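Sialidase B (Streptococcus pneumoniae TIGR4, PDB 4XJA) cleaves terminal sialic acid residues from alpha-2,3-, alpha-2,6- and alpha-2,8-linked oligosaccharides and glycoconjugates as a family 33 glycoside hydrolase. Local coordinates at residues 207-212 and 629-634; 551-556 and 613-618. The protein carries 1 engineered substitution. One frame throughout, in Å; residues are numbered along the deposited sequence.

Contact 1. Residues 207-212 and 629-634; sequences RIPTLY and LFEKYD. With SFJ ((2R,3R,4R,5R,6R)-5-acetamido-2,3-difluoro-4-hydroxy-6-[(1R,2R)-1,2,3-trihydroxypropyl]tetrahydro-2H-pyran-2-carboxylic acid), chain F; OPX ((1s,3R,4S)-1-[(cyclohexylamino)methyl]-3,4-dihydroxycyclopentanesulfonic acid), chain B.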
loop_
_atom_site.group_PDB
_atom_site.type_symbol
_atom_site.label_atom_id
_atom_site.label_comp_id
_atom_site.label_asym_id
_atom_site.label_seq_id
_atom_site.Cartn_x
_atom_site.Cartn_y
_atom_site.Cartn_z
ATOM N N ARG A 207 -1.196 -1.076 -2.142
ATOM C CA ARG A 207 -0.022 -1.359 -1.330
ATOM C C ARG A 207 1.209 -1.322 -2.218
ATOM O O ARG A 207 1.097 -1.325 -3.439
ATOM C CB ARG A 207 -0.125 -2.742 -0.675
ATOM C CG ARG A 207 -0.965 -2.828 0.618
ATOM C CD ARG A 207 -0.461 -3.994 1.501
ATOM N NE ARG A 207 0.955 -3.834 1.826
ATOM C CZ ARG A 207 1.713 -4.760 2.414
ATOM N NH1 ARG A 207 1.199 -5.940 2.767
ATOM N NH2 ARG A 207 2.992 -4.497 2.661
ATOM N N ILE A 208 2.378 -1.319 -1.589
ATOM C CA ILE A 208 3.658 -1.451 -2.296
ATOM C C ILE A 208 3.955 -0.270 -3.234
ATOM O O ILE A 208 4.119 -0.450 -4.438
ATOM C CB ILE A 208 3.761 -2.791 -3.070
ATOM C CG1 ILE A 208 3.069 -3.946 -2.313
ATOM C CG2 ILE A 208 5.212 -3.145 -3.322
ATOM C CD1 ILE A 208 3.662 -4.270 -0.938
ATOM N N PRO A 209 4.047 0.946 -2.677
ATOM C CA PRO A 209 4.349 2.129 -3.495
ATOM C C PRO A 209 5.795 2.168 -3.960
ATOM O O PRO A 209 6.688 1.664 -3.258
ATOM C CB PRO A 209 4.121 3.288 -2.522
ATOM C CG PRO A 209 4.444 2.714 -1.175
ATOM C CD PRO A 209 3.937 1.276 -1.241
ATOM N N THR A 210 6.014 2.753 -5.141
ATOM C CA THR A 210 7.350 3.077 -5.636
ATOM C C THR A 210 7.375 4.538 -6.125
ATOM O O THR A 210 6.331 5.109 -6.450
ATOM C CB THR A 210 7.758 2.188 -6.814
ATOM O OG1 THR A 210 7.147 2.685 -8.011
ATOM C CG2 THR A 210 7.344 0.728 -6.586
ATOM N N LEU A 211 8.569 5.127 -6.174
ATOM C CA LEU A 211 8.790 6.460 -6.738
ATOM C C LEU A 211 10.124 6.439 -7.452
ATOM O O LEU A 211 11.052 5.794 -6.986
ATOM C CB LEU A 211 8.875 7.522 -5.636
ATOM C CG LEU A 211 7.611 7.944 -4.902
ATOM C CD1 LEU A 211 7.989 8.840 -3.716
ATOM C CD2 LEU A 211 6.671 8.695 -5.864
ATOM N N TYR A 212 10.236 7.152 -8.572
ATOM C CA TYR A 212 11.494 7.197 -9.298
ATOM C C TYR A 212 11.558 8.528 -10.040
ATOM O O TYR A 212 10.590 8.943 -10.672
ATOM C CB TYR A 212 11.583 6.016 -10.276
ATOM C CG TYR A 212 12.968 5.794 -10.875
ATOM C CD1 TYR A 212 13.429 6.576 -11.927
ATOM C CD2 TYR A 212 13.805 4.795 -10.390
ATOM C CE1 TYR A 212 14.699 6.372 -12.482
ATOM C CE2 TYR A 212 15.070 4.579 -10.943
ATOM C CZ TYR A 212 15.505 5.368 -11.988
ATOM O OH TYR A 212 16.758 5.165 -12.544
ATOM N N LEU A 629 6.234 8.375 -0.604
ATOM C CA LEU A 629 4.918 7.738 -0.769
ATOM C C LEU A 629 4.943 6.469 0.084
ATOM O O LEU A 629 5.786 5.597 -0.124
ATOM C CB LEU A 629 4.658 7.392 -2.240
ATOM C CG LEU A 629 3.325 6.742 -2.647
ATOM C CD1 LEU A 629 2.160 7.653 -2.378
ATOM C CD2 LEU A 629 3.352 6.349 -4.125
ATOM N N PHE A 630 4.042 6.366 1.057
ATOM C CA PHE A 630 4.159 5.303 2.063
ATOM C C PHE A 630 2.825 4.761 2.548
ATOM O O PHE A 630 1.800 5.456 2.520
ATOM C CB PHE A 630 4.990 5.784 3.269
ATOM C CG PHE A 630 4.358 6.926 4.028
ATOM C CD1 PHE A 630 4.463 8.227 3.566
ATOM C CD2 PHE A 630 3.642 6.691 5.198
ATOM C CE1 PHE A 630 3.876 9.281 4.263
ATOM C CE2 PHE A 630 3.064 7.743 5.907
ATOM C CZ PHE A 630 3.175 9.034 5.436
ATOM N N GLU A 631 2.850 3.504 2.982
ATOM C CA GLU A 631 1.713 2.888 3.652
ATOM C C GLU A 631 1.594 3.441 5.065
ATOM O O GLU A 631 2.387 3.083 5.949
ATOM C CB GLU A 631 1.901 1.359 3.693
ATOM C CG GLU A 631 1.837 0.716 2.301
ATOM C CD GLU A 631 2.225 -0.750 2.284
ATOM O OE1 GLU A 631 2.650 -1.293 3.340
ATOM O OE2 GLU A 631 2.114 -1.364 1.197
ATOM N N LYS A 632 0.607 4.308 5.288
ATOM C CA LYS A 632 0.387 4.871 6.621
ATOM C C LYS A 632 -0.539 3.994 7.474
ATOM O O LYS A 632 -1.609 4.421 7.929
ATOM C CB LYS A 632 -0.140 6.312 6.559
ATOM C CG LYS A 632 0.150 7.112 7.852
ATOM C CD LYS A 632 -0.646 8.423 7.925
ATOM C CE LYS A 632 -0.477 9.086 9.270
ATOM N NZ LYS A 632 0.952 9.499 9.490
ATOM N N TYR A 633 -0.098 2.764 7.710
ATOM C CA TYR A 633 -0.821 1.841 8.584
ATOM C C TYR A 633 0.046 0.622 8.814
ATOM O O TYR A 633 1.069 0.461 8.165
ATOM C CB TYR A 633 -2.170 1.443 7.966
ATOM C CG TYR A 633 -2.119 0.374 6.895
ATOM C CD1 TYR A 633 -1.481 0.594 5.683
ATOM C CD2 TYR A 633 -2.738 -0.856 7.095
ATOM C CE1 TYR A 633 -1.438 -0.404 4.705
ATOM C CE2 TYR A 633 -2.715 -1.838 6.133
ATOM C CZ TYR A 633 -2.072 -1.607 4.939
ATOM O OH TYR A 633 -2.068 -2.596 3.990
ATOM N N ASP A 634 -0.347 -0.231 9.744
ATOM C CA ASP A 634 0.432 -1.442 9.954
ATOM C C ASP A 634 -0.058 -2.504 8.971
ATOM O O ASP A 634 -1.095 -3.144 9.191
ATOM C CB ASP A 634 0.303 -1.926 11.395
ATOM C CG ASP A 634 1.297 -3.028 11.731
ATOM O OD1 ASP A 634 1.525 -3.915 10.883
ATOM O OD2 ASP A 634 1.857 -3.011 12.847
HETATM C C11 SFJ F . 5.432 -11.775 -3.589
HETATM C C9 SFJ F . 5.733 -13.271 2.519
HETATM C C10 SFJ F . 4.778 -11.415 -2.255
HETATM C C1 SFJ F . 4.716 -8.011 3.558
HETATM C C7 SFJ F . 4.491 -11.657 1.266
HETATM C C4 SFJ F . 4.494 -8.212 -0.396
HETATM C C3 SFJ F . 3.926 -7.750 1.005
HETATM C C5 SFJ F . 4.547 -9.757 -0.451
HETATM C C6 SFJ F . 5.256 -10.364 0.753
HETATM C C2 SFJ F . 4.430 -8.769 2.224
HETATM N N5 SFJ F . 5.144 -10.248 -1.682
HETATM O O10 SFJ F . 3.941 -12.148 -1.789
HETATM O O9 SFJ F . 5.109 -14.240 1.736
HETATM O O1A SFJ F . 5.654 -8.409 4.260
HETATM O O8 SFJ F . 5.329 -11.283 3.592
HETATM O O7 SFJ F . 3.070 -11.720 1.081
HETATM O O4 SFJ F . 3.841 -7.692 -1.469
HETATM O O6 SFJ F . 5.529 -9.451 1.766
HETATM F FAI SFJ F . 2.866 -7.719 0.923
HETATM F FAJ SFJ F . 3.591 -9.584 2.674
HETATM O O1B SFJ F . 3.889 -7.132 3.803
HETATM C C8 SFJ F . 4.762 -12.193 2.708
HETATM C CAF OPX B . 17.942 15.465 -8.626
HETATM C CAG OPX B . 18.987 15.152 -9.641
HETATM C CAH OPX B . 16.804 14.484 -8.732
HETATM C CAI OPX B . 19.395 13.702 -9.673
HETATM C CAJ OPX B . 17.294 13.080 -8.594
HETATM C CAK OPX B . 17.668 10.348 -9.859
HETATM C CAL OPX B . 18.029 8.566 -8.085
HETATM C CAM OPX B . 16.902 8.030 -10.117
HETATM C CAO OPX B . 17.174 7.341 -7.913
HETATM C CAP OPX B . 16.166 7.472 -8.907
HETATM C CAQ OPX B . 18.229 12.743 -9.695
HETATM C CAR OPX B . 17.982 8.880 -9.556
HETATM N NAN OPX B . 18.705 11.359 -9.493
HETATM O OAA OPX B . 20.620 9.165 -9.747
HETATM O OAB OPX B . 19.797 6.868 -9.970
HETATM O OAC OPX B . 16.600 7.419 -6.670
HETATM O OAD OPX B . 15.295 8.465 -8.510
HETATM O OAE OPX B . 19.470 8.484 -11.781
HETATM S SAS OPX B . 19.537 8.319 -10.300
#
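Arg-207 and Glu-631 form a salt bridge. NE of Arg-207 lies 2.8 Å from OE2 of Glu-631, and the bond is almost straight (178°). The acceptor sits in the guanidinium plane, but the donor stands above the carboxylate plane (42° out of it). The same OE2 takes the backbone N of Ile-208, also at 2.8 Å, from its anti side. A weak bond of 3.3 Å joins NH2 of Arg-207 to OE1 of Glu-631. OE1 also accepts from Ser-635 OG and Tyr-615 N. The arginine chain is bent at chi3 (58°), which turns its terminal nitrogens to the ligand SFJ. NH1 and NH2 both donate to carboxylate oxygen O1B of SFJ, with NH2 at 3.0 Å. Fluorine FAI of SFJ lies over one guanidinium face. The ring of Tyr-633 stands perpendicular to the guanidinium, and its OH is 3.3 Å from CD of Arg-207. Farther along, apolar groups separate the two strands. CB of Pro-209 meets CD2 of Leu-629 at 3.5 Å, and CD1 of Leu-211 lies 3.9 Å from CB of Leu-629. The strands run antiparallel but belong to different sheets. Glu-631 thus probably helps to fix the rotation of Arg-207, with NH1 and NH2 turned to the ligand carboxylate. Its negative charge probably helps to balance the positive charge of Arg-207 and of Arg-519 and Arg-581, which also bind SFJ.

Contact 2. Residues 551-556 and 613-618; sequences YGTQVS and YAYSAI. With SFJ ((2R,3R,4R,5R,6R)-5-acetamido-2,3-difluoro-4-hydroxy-6-[(1R,2R)-1,2,3-trihydroxypropyl]tetrahydro-2H-pyran-2-carboxylic acid), chain F.
Thr-553 puts its methyl group against the backbone of Ala-614, with CG2 3.6 Å from Ala-614 O. CG2 is anti to the backbone N of Thr-553, which turns the methyl to this side. Gln-554 makes two kinds of contact. Its CB stands over the Tyr-615 ring in a CH-pi contact, 3.6 Å from the centroid and 12° off the normal. The chain then bends at chi2 and carries OE1 past the ring to Ser-616 N, which donates at 3.1 Å (147°) from a position tilted out of the carbonyl plane. NE2 of Gln-554 reaches Ser-616 O through one water. A second water joins the backbone oxygens of Gln-554 and Ala-614 to Ser-616 OG. At Ser-556 the hydroxyl turns to Ser-616, with OG 3.0 Å from Ser-616 OG. The latter is also hydrogen-bonded to Ser-573 OG. CG1 of Ile-618 packs 3.6 Å from Ser-556 OG. The two segments run almost parallel and lead into strands of adjacent blades of the sialidase beta-propeller. Gln-554 backs the ring of Tyr-615, probably the catalytic nucleophile, whose OH is hydrogen-bonded to Glu-503 OE1. A tyrosine and glutamate paired in this way are typical of sialidase active sites.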
loop_
_atom_site.group_PDB
_atom_site.type_symbol
_atom_site.label_atom_id
_atom_site.label_comp_id
_atom_site.label_asym_id
_atom_site.label_seq_id
_atom_site.Cartn_x
_atom_site.Cartn_y
_atom_site.Cartn_z
ATOM N N TYR A 551 9.858 -10.047 11.709
ATOM C CA TYR A 551 9.503 -10.346 10.318
ATOM C C TYR A 551 10.007 -9.271 9.355
ATOM O O TYR A 551 10.222 -9.550 8.173
ATOM C CB TYR A 551 7.996 -10.554 10.147
ATOM C CG TYR A 551 7.165 -9.475 10.770
ATOM C CD1 TYR A 551 6.886 -8.297 10.078
ATOM C CD2 TYR A 551 6.646 -9.627 12.039
ATOM C CE1 TYR A 551 6.130 -7.303 10.645
ATOM C CE2 TYR A 551 5.875 -8.630 12.616
ATOM C CZ TYR A 551 5.621 -7.478 11.905
ATOM O OH TYR A 551 4.859 -6.489 12.462
ATOM N N GLY A 552 10.177 -8.051 9.861
ATOM C CA GLY A 552 10.806 -6.988 9.092
ATOM C C GLY A 552 9.862 -6.283 8.140
ATOM O O GLY A 552 8.698 -6.679 7.984
ATOM N N THR A 553 10.371 -5.221 7.514
ATOM C CA THR A 553 9.598 -4.401 6.595
ATOM C C THR A 553 10.536 -3.914 5.491
ATOM O O THR A 553 11.727 -3.695 5.729
ATOM C CB THR A 553 8.983 -3.170 7.315
ATOM O OG1 THR A 553 8.262 -3.595 8.489
ATOM C CG2 THR A 553 8.033 -2.404 6.389
ATOM N N GLN A 554 9.999 -3.762 4.286
ATOM C CA GLN A 554 10.720 -3.105 3.202
ATOM C C GLN A 554 11.393 -1.817 3.690
ATOM O O GLN A 554 10.804 -1.050 4.469
ATOM C CB GLN A 554 9.755 -2.783 2.058
ATOM C CG GLN A 554 10.475 -2.264 0.801
ATOM C CD GLN A 554 9.668 -1.222 0.061
ATOM O OE1 GLN A 554 8.670 -0.707 0.573
ATOM N NE2 GLN A 554 10.088 -0.911 -1.157
ATOM N N VAL A 555 12.637 -1.612 3.263
ATOM C CA VAL A 555 13.370 -0.371 3.525
ATOM C C VAL A 555 13.695 0.297 2.180
ATOM O O VAL A 555 14.183 -0.353 1.257
ATOM C CB VAL A 555 14.662 -0.641 4.374
ATOM C CG1 VAL A 555 15.442 -1.826 3.824
ATOM C CG2 VAL A 555 15.562 0.589 4.454
ATOM N N SER A 556 13.376 1.578 2.041
ATOM C CA SER A 556 13.719 2.269 0.803
ATOM C C SER A 556 14.949 3.131 1.056
ATOM O O SER A 556 15.209 3.527 2.197
ATOM C CB SER A 556 12.538 3.061 0.226
ATOM O OG SER A 556 11.951 3.922 1.176
ATOM N N TYR A 613 3.317 2.862 9.918
ATOM C CA TYR A 613 4.204 3.166 8.800
ATOM C C TYR A 613 4.787 1.850 8.328
ATOM O O TYR A 613 5.457 1.152 9.102
ATOM C CB TYR A 613 5.327 4.101 9.259
ATOM C CG TYR A 613 6.171 4.699 8.140
ATOM C CD1 TYR A 613 7.305 4.045 7.656
ATOM C CD2 TYR A 613 5.854 5.938 7.600
ATOM C CE1 TYR A 613 8.095 4.620 6.638
ATOM C CE2 TYR A 613 6.620 6.503 6.586
ATOM C CZ TYR A 613 7.733 5.852 6.114
ATOM O OH TYR A 613 8.481 6.455 5.115
ATOM N N ALA A 614 4.523 1.478 7.078
ATOM C CA ALA A 614 5.016 0.192 6.587
ATOM C C ALA A 614 5.897 0.327 5.354
ATOM O O ALA A 614 6.983 0.909 5.427
ATOM C CB ALA A 614 3.866 -0.791 6.352
ATOM N N TYR A 615 5.458 -0.221 4.226
ATOM C CA TYR A 615 6.260 -0.125 3.009
ATOM C C TYR A 615 6.305 1.330 2.563
ATOM O O TYR A 615 5.351 2.082 2.772
ATOM C CB TYR A 615 5.671 -0.981 1.896
ATOM C CG TYR A 615 6.020 -2.458 1.959
ATOM C CD1 TYR A 615 5.911 -3.183 3.146
ATOM C CD2 TYR A 615 6.403 -3.142 0.813
ATOM C CE1 TYR A 615 6.207 -4.562 3.185
ATOM C CE2 TYR A 615 6.690 -4.503 0.843
ATOM C CZ TYR A 615 6.586 -5.206 2.020
ATOM O OH TYR A 615 6.876 -6.559 2.013
ATOM N N SER A 616 7.410 1.729 1.939
ATOM C CA SER A 616 7.596 3.131 1.589
ATOM C C SER A 616 8.436 3.280 0.338
ATOM O O SER A 616 9.153 2.360 -0.062
ATOM C CB SER A 616 8.274 3.867 2.740
ATOM O OG SER A 616 9.569 3.338 2.988
ATOM N N ALA A 617 8.344 4.462 -0.260
ATOM C CA ALA A 617 9.104 4.828 -1.439
ATOM C C ALA A 617 9.640 6.221 -1.192
ATOM O O ALA A 617 8.912 7.089 -0.733
ATOM C CB ALA A 617 8.190 4.850 -2.648
ATOM N N ILE A 618 10.903 6.454 -1.510
ATOM C CA ILE A 618 11.428 7.801 -1.411
ATOM C C ILE A 618 12.200 8.152 -2.655
ATOM O O ILE A 618 12.828 7.290 -3.286
ATOM C CB ILE A 618 12.337 7.999 -0.196
ATOM C CG1 ILE A 618 13.433 6.944 -0.168
ATOM C CG2 ILE A 618 11.520 7.967 1.118
ATOM C CD1 ILE A 618 14.367 7.140 0.996
HETATM C C11 SFJ F . 5.432 -11.775 -3.589
HETATM C C9 SFJ F . 5.733 -13.271 2.519
HETATM C C10 SFJ F . 4.778 -11.415 -2.255
HETATM C C1 SFJ F . 4.716 -8.011 3.558
HETATM C C7 SFJ F . 4.491 -11.657 1.266
HETATM C C4 SFJ F . 4.494 -8.212 -0.396
HETATM C C3 SFJ F . 3.926 -7.750 1.005
HETATM C C5 SFJ F . 4.547 -9.757 -0.451
HETATM C C6 SFJ F . 5.256 -10.364 0.753
HETATM C C2 SFJ F . 4.430 -8.769 2.224
HETATM N N5 SFJ F . 5.144 -10.248 -1.682
HETATM O O10 SFJ F . 3.941 -12.148 -1.789
HETATM O O9 SFJ F . 5.109 -14.240 1.736
HETATM O O1A SFJ F . 5.654 -8.409 4.260
HETATM O O8 SFJ F . 5.329 -11.283 3.592
HETATM O O7 SFJ F . 3.070 -11.720 1.081
HETATM O O4 SFJ F . 3.841 -7.692 -1.469
HETATM O O6 SFJ F . 5.529 -9.451 1.766
HETATM F FAI SFJ F . 2.866 -7.719 0.923
HETATM F FAJ SFJ F . 3.591 -9.584 2.674
HETATM O O1B SFJ F . 3.889 -7.132 3.803
HETATM C C8 SFJ F . 4.762 -12.193 2.708
HETATM O O HOH W 1 9.535 1.351 4.618
HETATM O O HOH W 2 9.409 1.542 -2.649
#

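Contacts 1 and 2 have centres about 8 Å apart and meet at the bound SFJ. Strands 616-620 and 626-631 are neighbours in one sheet. Ala-617 N lies 2.8 Å from Leu-629 O, and Glu-631 N lies 2.9 Å from Tyr-615 O, both probable hydrogen bonds. The strand that carries the carboxylate partner of Arg-207 is thus tied to the segment that carries Tyr-615. NH2 of Arg-207 comes 3.2 Å from CD1 of Tyr-615, in a cation-pi contact. On the ligand, contact 1 supplies a grip on the carboxylate. Contact 2 places Tyr-615 OH 3.3 Å from C2 of SFJ, the anomeric carbon. Arg-519 and Arg-581 also bind SFJ.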